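Local coordinates for protein acetylxylan esterase / glucomannan deacetylase (PDB 2W9X) that removes acetyl groups from acetylated xylan and glucomannan, strongly preferring glucomannan, during the breakdown of plant cell wall polysaccharides, at residues Glu303-Gly306 with Lys307-Gln311; Ala310-Gly314 with Gly315-Gln319. All blocks are in the same frame, centred on the assembly; numbering follows the deposited sequence. Where two conformers were deposited one is given.

Both contacts are local and follow one another along a single piece of chain, sharing Ala310 and Gln311, with centres 10 Å apart. Contact 1 comes first, in helix 300-314, where residues 303-306 and 307-311 are successive turns; it closes no loop beyond the helical repeat. Contact 2 takes up the same helix at residues 310-314 and closes the short turn that leads the chain, through 315-319, into strand 320-325. The two overlap in sequence end to start, and neither encloses the other. Together they cover most of the helix and the return of the unit formed by strand 288-294, helix 300-314 and strand 320-325, and both reach the second subunit.

Contact 1. Residues Glu303-Gly306 with Lys307-Gln311; sequences EQVG and KVVAQ
Gln304 and Lys307 lie side by side, their side chains running the same way along the helix surface until the ammonium group meets the amide oxygen. Lys307 NZ stands 2.8 Å from Gln304 OE1, in the amide plane and on a lone pair, at a C=O...N angle of 133°. The two chains reach this point differently: that of Lys307 is extended beyond CG, whereas that of Gln304 bends at chi2 (-41°), which brings its end back toward Lys307 although its CB starts off away from residues 307-311.

Glu303 runs across Lys307 at a slant, and its OE2 remains 4.6 Å from Lys307 NZ, too far for a direct salt bridge. A water spans the interval, donating to Glu303 OE2 at 2.6 Å and accepting from both Lys307 NZ and Gln304 NE2. NE2 also bonds Glu300 O, so both ends of the Gln304 amide are held, which should fix its flip.

This is one face of helix 300-314, the connection in a beta-alpha-beta unit of the SGNH-type (GDSL) esterase domain. Here Glu303 and Lys307 also pack against Lys307 and Glu303 of the second subunit.

On another face, Val305 CG1 approaches Val309 CG2 at 4.5 Å, and both side chains rest on Leu291 and Gln322 of the flanking strands. Val309 N bonds Val305 O at 2.9 Å. Val308 CG2, on the side of its own backbone N (anti to the carbonyl carbon), lies 3.3 Å from Gln304 O, the acceptor of that N-H. A further i to i+4 bond joins Ala310 N to Gly306 O.

Contact 2. Residues Ala310-Gly314 with Gly315-Gln319; sequences AQLKG and GGLHQ
Lys313 reaches forward along the chain to the backbone of His318, its NZ lying 2.9 Å from His318 O. The donor sits in the carbonyl plane on a lone pair, at a C=O...N angle of 140°. The lysine chain is extended up to its last torsion and then bends (chi4 -74°), which turns NZ onto the carbonyl. NZ has weak bonds as well to Val320 O of its own chain and to Gln322 O of the second subunit.

Backbone bonds close the end of the helix. Gly316 N donates to Lys313 O at 2.9 Å and Leu317 N to Leu312 O at 3.0 Å, both from above the carbonyl planes rather than on a lone pair. With the positive phi of Gly316 (103°), they make a Schellman motif, which caps the last turn of the helix and turns the chain toward strand 320-325. Gly315 N still bonds Gln311 O in the helical pattern, while Gly314 O is taken by Lys326 NZ of the second subunit.

Apolar contact accompanies the turn: Leu312 and Leu317 lie side by side and point the same way, with CD2 of Leu312 and CD1 of Leu317 4.2 Å apart. Leu317 also touches His281 of helix 262-283.

The His318 ring has Gly316 C 3.7 Å above one face, offset toward the rim, and meets Lys313 O obliquely, CE1 lying 3.0 Å from that oxygen; ND1 is 4.0 Å from Lys313 CB. Val324 of the second subunit packs on both Lys313 and His318.

Contact 1. Residues Glu303-Gly306 with Lys307-Gln311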
ATOM      1  N   GLU B 303       1.541   2.841 -13.739  1.00 37.52           N
ATOM      2  CA  GLU B 303       0.131   2.583 -14.015  1.00 38.17           C
ATOM      3  C   GLU B 303      -0.222   1.097 -14.082  1.00 38.59           C
ATOM      4  O   GLU B 303      -1.260   0.689 -13.544  1.00 37.82           O
ATOM      5  CB  GLU B 303      -0.371   3.300 -15.279  1.00 38.40           C
ATOM      6  CG  GLU B 303      -1.873   2.935 -15.525  1.00 41.56           C
ATOM      7  CD  GLU B 303      -2.645   3.969 -16.314  1.00 46.47           C
ATOM      8  OE1 GLU B 303      -2.678   5.156 -15.904  1.00 48.70           O
ATOM      9  OE2 GLU B 303      -3.243   3.583 -17.336  1.00 48.29           O
ATOM     10  N   GLN B 304       0.625   0.287 -14.728  1.00 37.83           N
ATOM     11  CA  GLN B 304       0.316  -1.141 -14.845  1.00 38.66           C
ATOM     12  C   GLN B 304       0.398  -1.815 -13.496  1.00 38.62           C
ATOM     13  O   GLN B 304      -0.405  -2.692 -13.195  1.00 39.00           O
ATOM     14  CB  GLN B 304       1.221  -1.875 -15.840  1.00 38.30           C
ATOM     15  CG  GLN B 304       1.319  -1.237 -17.236  1.00 38.80           C
ATOM     16  CD  GLN B 304      -0.009  -0.718 -17.763  1.00 39.75           C
ATOM     17  OE1 GLN B 304      -0.995  -1.453 -17.826  1.00 38.91           O
ATOM     18  NE2 GLN B 304      -0.040   0.559 -18.135  1.00 37.74           N
ATOM     19  N   VAL B 305       1.376  -1.407 -12.694  1.00 39.04           N
ATOM     20  CA  VAL B 305       1.498  -1.904 -11.331  1.00 38.49           C
ATOM     21  C   VAL B 305       0.271  -1.515 -10.475  1.00 38.84           C
ATOM     22  O   VAL B 305      -0.172  -2.318  -9.641  1.00 38.46           O
ATOM     23  CB  VAL B 305       2.865  -1.507 -10.709  1.00 38.84           C
ATOM     24  CG1 VAL B 305       2.971  -1.926  -9.255  1.00 37.09           C
ATOM     25  CG2 VAL B 305       4.000  -2.158 -11.528  1.00 37.11           C
ATOM     26  N   GLY B 306      -0.283  -0.315 -10.697  1.00 38.33           N
ATOM     27  CA  GLY B 306      -1.526   0.086 -10.015  1.00 39.24           C
ATOM     28  C   GLY B 306      -2.677  -0.877 -10.301  1.00 39.47           C
ATOM     29  O   GLY B 306      -3.486  -1.203  -9.402  1.00 40.34           O
ATOM     30  N   LYS B 307      -2.733  -1.356 -11.546  1.00 39.01           N
ATOM     31  CA  LYS B 307      -3.763  -2.314 -11.986  1.00 39.56           C
ATOM     32  C   LYS B 307      -3.536  -3.682 -11.332  1.00 38.89           C
ATOM     33  O   LYS B 307      -4.499  -4.363 -10.961  1.00 38.48           O
ATOM     34  CB  LYS B 307      -3.740  -2.491 -13.502  1.00 38.90           C
ATOM     35  CG  LYS B 307      -4.097  -1.265 -14.363  1.00 41.64           C
ATOM     36  CD  LYS B 307      -3.959  -1.667 -15.854  1.00 40.59           C
ATOM     37  CE  LYS B 307      -3.970  -0.485 -16.824  1.00 43.16           C
ATOM     38  NZ  LYS B 307      -3.719  -0.951 -18.247  1.00 43.53           N
ATOM     39  N   VAL B 308      -2.262  -4.078 -11.219  1.00 38.34           N
ATOM     40  CA  VAL B 308      -1.866  -5.319 -10.538  1.00 37.92           C
ATOM     41  C   VAL B 308      -2.295  -5.310  -9.064  1.00 37.17           C
ATOM     42  O   VAL B 308      -2.927  -6.254  -8.583  1.00 36.77           O
ATOM     43  CB  VAL B 308      -0.341  -5.589 -10.664  1.00 38.61           C
ATOM     44  CG1 VAL B 308       0.098  -6.808  -9.831  1.00 36.51           C
ATOM     45  CG2 VAL B 308       0.028  -5.829 -12.122  1.00 38.46           C
ATOM     46  N   VAL B 309      -1.962  -4.246  -8.347  1.00 37.13           N
ATOM     47  CA  VAL B 309      -2.326  -4.145  -6.930  1.00 36.69           C
ATOM     48  C   VAL B 309      -3.858  -4.223  -6.770  1.00 36.80           C
ATOM     49  O   VAL B 309      -4.383  -4.928  -5.890  1.00 36.54           O
ATOM     50  CB  VAL B 309      -1.793  -2.834  -6.290  1.00 37.14           C
ATOM     51  CG1 VAL B 309      -2.308  -2.703  -4.851  1.00 36.26           C
ATOM     52  CG2 VAL B 309      -0.280  -2.813  -6.315  1.00 37.15           C
ATOM     53  N   ALA B 310      -4.568  -3.505  -7.635  1.00 36.09           N
ATOM     54  CA  ALA B 310      -6.036  -3.500  -7.600  1.00 36.48           C
ATOM     55  C   ALA B 310      -6.678  -4.860  -7.867  1.00 36.46           C
ATOM     56  O   ALA B 310      -7.646  -5.227  -7.183  1.00 37.19           O
ATOM     57  CB  ALA B 310      -6.589  -2.438  -8.557  1.00 35.78           C
ATOM     58  N   GLN B 311      -6.119  -5.602  -8.820  0.50 36.78           N
ATOM     59  CA  GLN B 311      -6.606  -6.926  -9.187  0.50 37.07           C
ATOM     60  C   GLN B 311      -6.277  -7.981  -8.148  0.50 36.87           C
ATOM     61  O   GLN B 311      -7.022  -8.946  -7.987  0.50 37.18           O
ATOM     62  CB  GLN B 311      -6.063  -7.336 -10.555  0.50 37.30           C
ATOM     63  CG  GLN B 311      -6.953  -6.883 -11.691  0.50 38.42           C
ATOM     64  CD  GLN B 311      -6.487  -7.358 -13.038  0.50 39.29           C
ATOM     65  OE1 GLN B 311      -6.845  -6.787 -14.066  0.50 40.87           O
ATOM     66  NE2 GLN B 311      -5.691  -8.408 -13.048  0.50 40.67           N
TER
HETATM   67  O   HOH W   1      -2.562   1.724 -19.078  1.00 37.36           O

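Contact 2. Residues Ala310-Gly314 with Gly315-Gln319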
ATOM      1  N   ALA B 310      -4.568  -3.505  -7.635  1.00 36.09           N
ATOM      2  CA  ALA B 310      -6.036  -3.500  -7.600  1.00 36.48           C
ATOM      3  C   ALA B 310      -6.678  -4.860  -7.867  1.00 36.46           C
ATOM      4  O   ALA B 310      -7.646  -5.227  -7.183  1.00 37.19           O
ATOM      5  CB  ALA B 310      -6.589  -2.438  -8.557  1.00 35.78           C
ATOM      6  N   GLN B 311      -6.119  -5.602  -8.820  0.50 36.78           N
ATOM      7  CA  GLN B 311      -6.606  -6.926  -9.187  0.50 37.07           C
ATOM      8  C   GLN B 311      -6.277  -7.981  -8.148  0.50 36.87           C
ATOM      9  O   GLN B 311      -7.022  -8.946  -7.987  0.50 37.18           O
ATOM     10  CB  GLN B 311      -6.063  -7.336 -10.555  0.50 37.30           C
ATOM     11  CG  GLN B 311      -6.953  -6.883 -11.691  0.50 38.42           C
ATOM     12  CD  GLN B 311      -6.487  -7.358 -13.038  0.50 39.29           C
ATOM     13  OE1 GLN B 311      -6.845  -6.787 -14.066  0.50 40.87           O
ATOM     14  NE2 GLN B 311      -5.691  -8.408 -13.048  0.50 40.67           N
ATOM     15  N   LEU B 312      -5.153  -7.795  -7.459  1.00 36.41           N
ATOM     16  CA  LEU B 312      -4.779  -8.626  -6.338  1.00 35.99           C
ATOM     17  C   LEU B 312      -5.756  -8.435  -5.182  1.00 36.10           C
ATOM     18  O   LEU B 312      -6.309  -9.413  -4.679  1.00 35.76           O
ATOM     19  CB  LEU B 312      -3.331  -8.362  -5.889  1.00 35.62           C
ATOM     20  CG  LEU B 312      -2.245  -9.017  -6.764  1.00 35.50           C
ATOM     21  CD1 LEU B 312      -0.886  -8.295  -6.575  1.00 32.84           C
ATOM     22  CD2 LEU B 312      -2.133 -10.533  -6.517  1.00 35.45           C
ATOM     23  N   LYS B 313      -5.975  -7.182  -4.782  1.00 35.36           N
ATOM     24  CA  LYS B 313      -6.906  -6.865  -3.687  1.00 35.50           C
ATOM     25  C   LYS B 313      -8.334  -7.305  -4.007  1.00 35.11           C
ATOM     26  O   LYS B 313      -9.013  -7.871  -3.164  1.00 35.92           O
ATOM     27  CB  LYS B 313      -6.872  -5.371  -3.376  1.00 34.63           C
ATOM     28  CG  LYS B 313      -5.586  -4.919  -2.757  1.00 36.14           C
ATOM     29  CD  LYS B 313      -5.627  -3.424  -2.487  1.00 36.32           C
ATOM     30  CE  LYS B 313      -4.370  -2.944  -1.779  1.00 35.31           C
ATOM     31  NZ  LYS B 313      -4.376  -3.366  -0.346  1.00 40.57           N
ATOM     32  N   GLY B 314      -8.762  -7.061  -5.247  1.00 35.33           N
ATOM     33  CA  GLY B 314     -10.055  -7.483  -5.759  1.00 34.89           C
ATOM     34  C   GLY B 314     -10.276  -8.983  -5.715  1.00 35.26           C
ATOM     35  O   GLY B 314     -11.399  -9.443  -5.547  1.00 34.97           O
ATOM     36  N   GLY B 315      -9.197  -9.740  -5.851  1.00 35.78           N
ATOM     37  CA  GLY B 315      -9.245 -11.196  -5.722  1.00 36.22           C
ATOM     38  C   GLY B 315      -9.104 -11.689  -4.287  1.00 36.19           C
ATOM     39  O   GLY B 315      -9.173 -12.899  -4.028  1.00 36.87           O
ATOM     40  N   GLY B 316      -8.896 -10.776  -3.344  1.00 36.02           N
ATOM     41  CA  GLY B 316      -8.842 -11.177  -1.942  1.00 35.98           C
ATOM     42  C   GLY B 316      -7.458 -11.250  -1.320  1.00 36.81           C
ATOM     43  O   GLY B 316      -7.327 -11.701  -0.187  1.00 36.01           O
ATOM     44  N   LEU B 317      -6.431 -10.816  -2.056  1.00 36.65           N
ATOM     45  CA  LEU B 317      -5.068 -10.767  -1.542  1.00 37.45           C
ATOM     46  C   LEU B 317      -4.743  -9.322  -1.194  1.00 38.04           C
ATOM     47  O   LEU B 317      -4.274  -8.549  -2.037  1.00 38.64           O
ATOM     48  CB  LEU B 317      -4.061 -11.305  -2.571  1.00 37.42           C
ATOM     49  CG  LEU B 317      -2.660 -11.710  -2.064  1.00 37.43           C
ATOM     50  CD1 LEU B 317      -2.062 -12.750  -3.001  1.00 37.53           C
ATOM     51  CD2 LEU B 317      -1.709 -10.522  -1.915  1.00 36.56           C
ATOM     52  N   HIS B 318      -5.003  -8.953   0.048  1.00 38.11           N
ATOM     53  CA  HIS B 318      -4.992  -7.561   0.391  1.00 38.78           C
ATOM     54  C   HIS B 318      -3.626  -7.066   0.866  1.00 39.00           C
ATOM     55  O   HIS B 318      -3.376  -5.864   0.848  1.00 38.55           O
ATOM     56  CB  HIS B 318      -6.102  -7.261   1.399  1.00 39.08           C
ATOM     57  CG  HIS B 318      -7.459  -7.747   0.968  1.00 40.71           C
ATOM     58  ND1 HIS B 318      -8.179  -7.158  -0.055  1.00 38.67           N
ATOM     59  CD2 HIS B 318      -8.236  -8.756   1.445  1.00 40.33           C
ATOM     60  CE1 HIS B 318      -9.335  -7.786  -0.188  1.00 41.01           C
ATOM     61  NE2 HIS B 318      -9.395  -8.757   0.709  1.00 38.79           N
ATOM     62  N   GLN B 319      -2.736  -7.985   1.254  1.00 39.23           N
ATOM     63  CA  GLN B 319      -1.428  -7.598   1.832  1.00 39.70           C
ATOM     64  C   GLN B 319      -0.408  -7.212   0.754  1.00 39.19           C
ATOM     65  O   GLN B 319       0.672  -7.781   0.638  1.00 39.32           O
ATOM     66  CB  GLN B 319      -0.892  -8.662   2.821  1.00 40.45           C
ATOM     67  CG  GLN B 319      -0.647 -10.072   2.241  1.00 43.56           C
ATOM     68  CD  GLN B 319      -1.863 -10.975   2.325  1.00 47.16           C
ATOM     69  OE1 GLN B 319      -2.881 -10.729   1.678  1.00 48.06           O
ATOM     70  NE2 GLN B 319      -1.758 -12.045   3.120  1.00 49.69           N
TER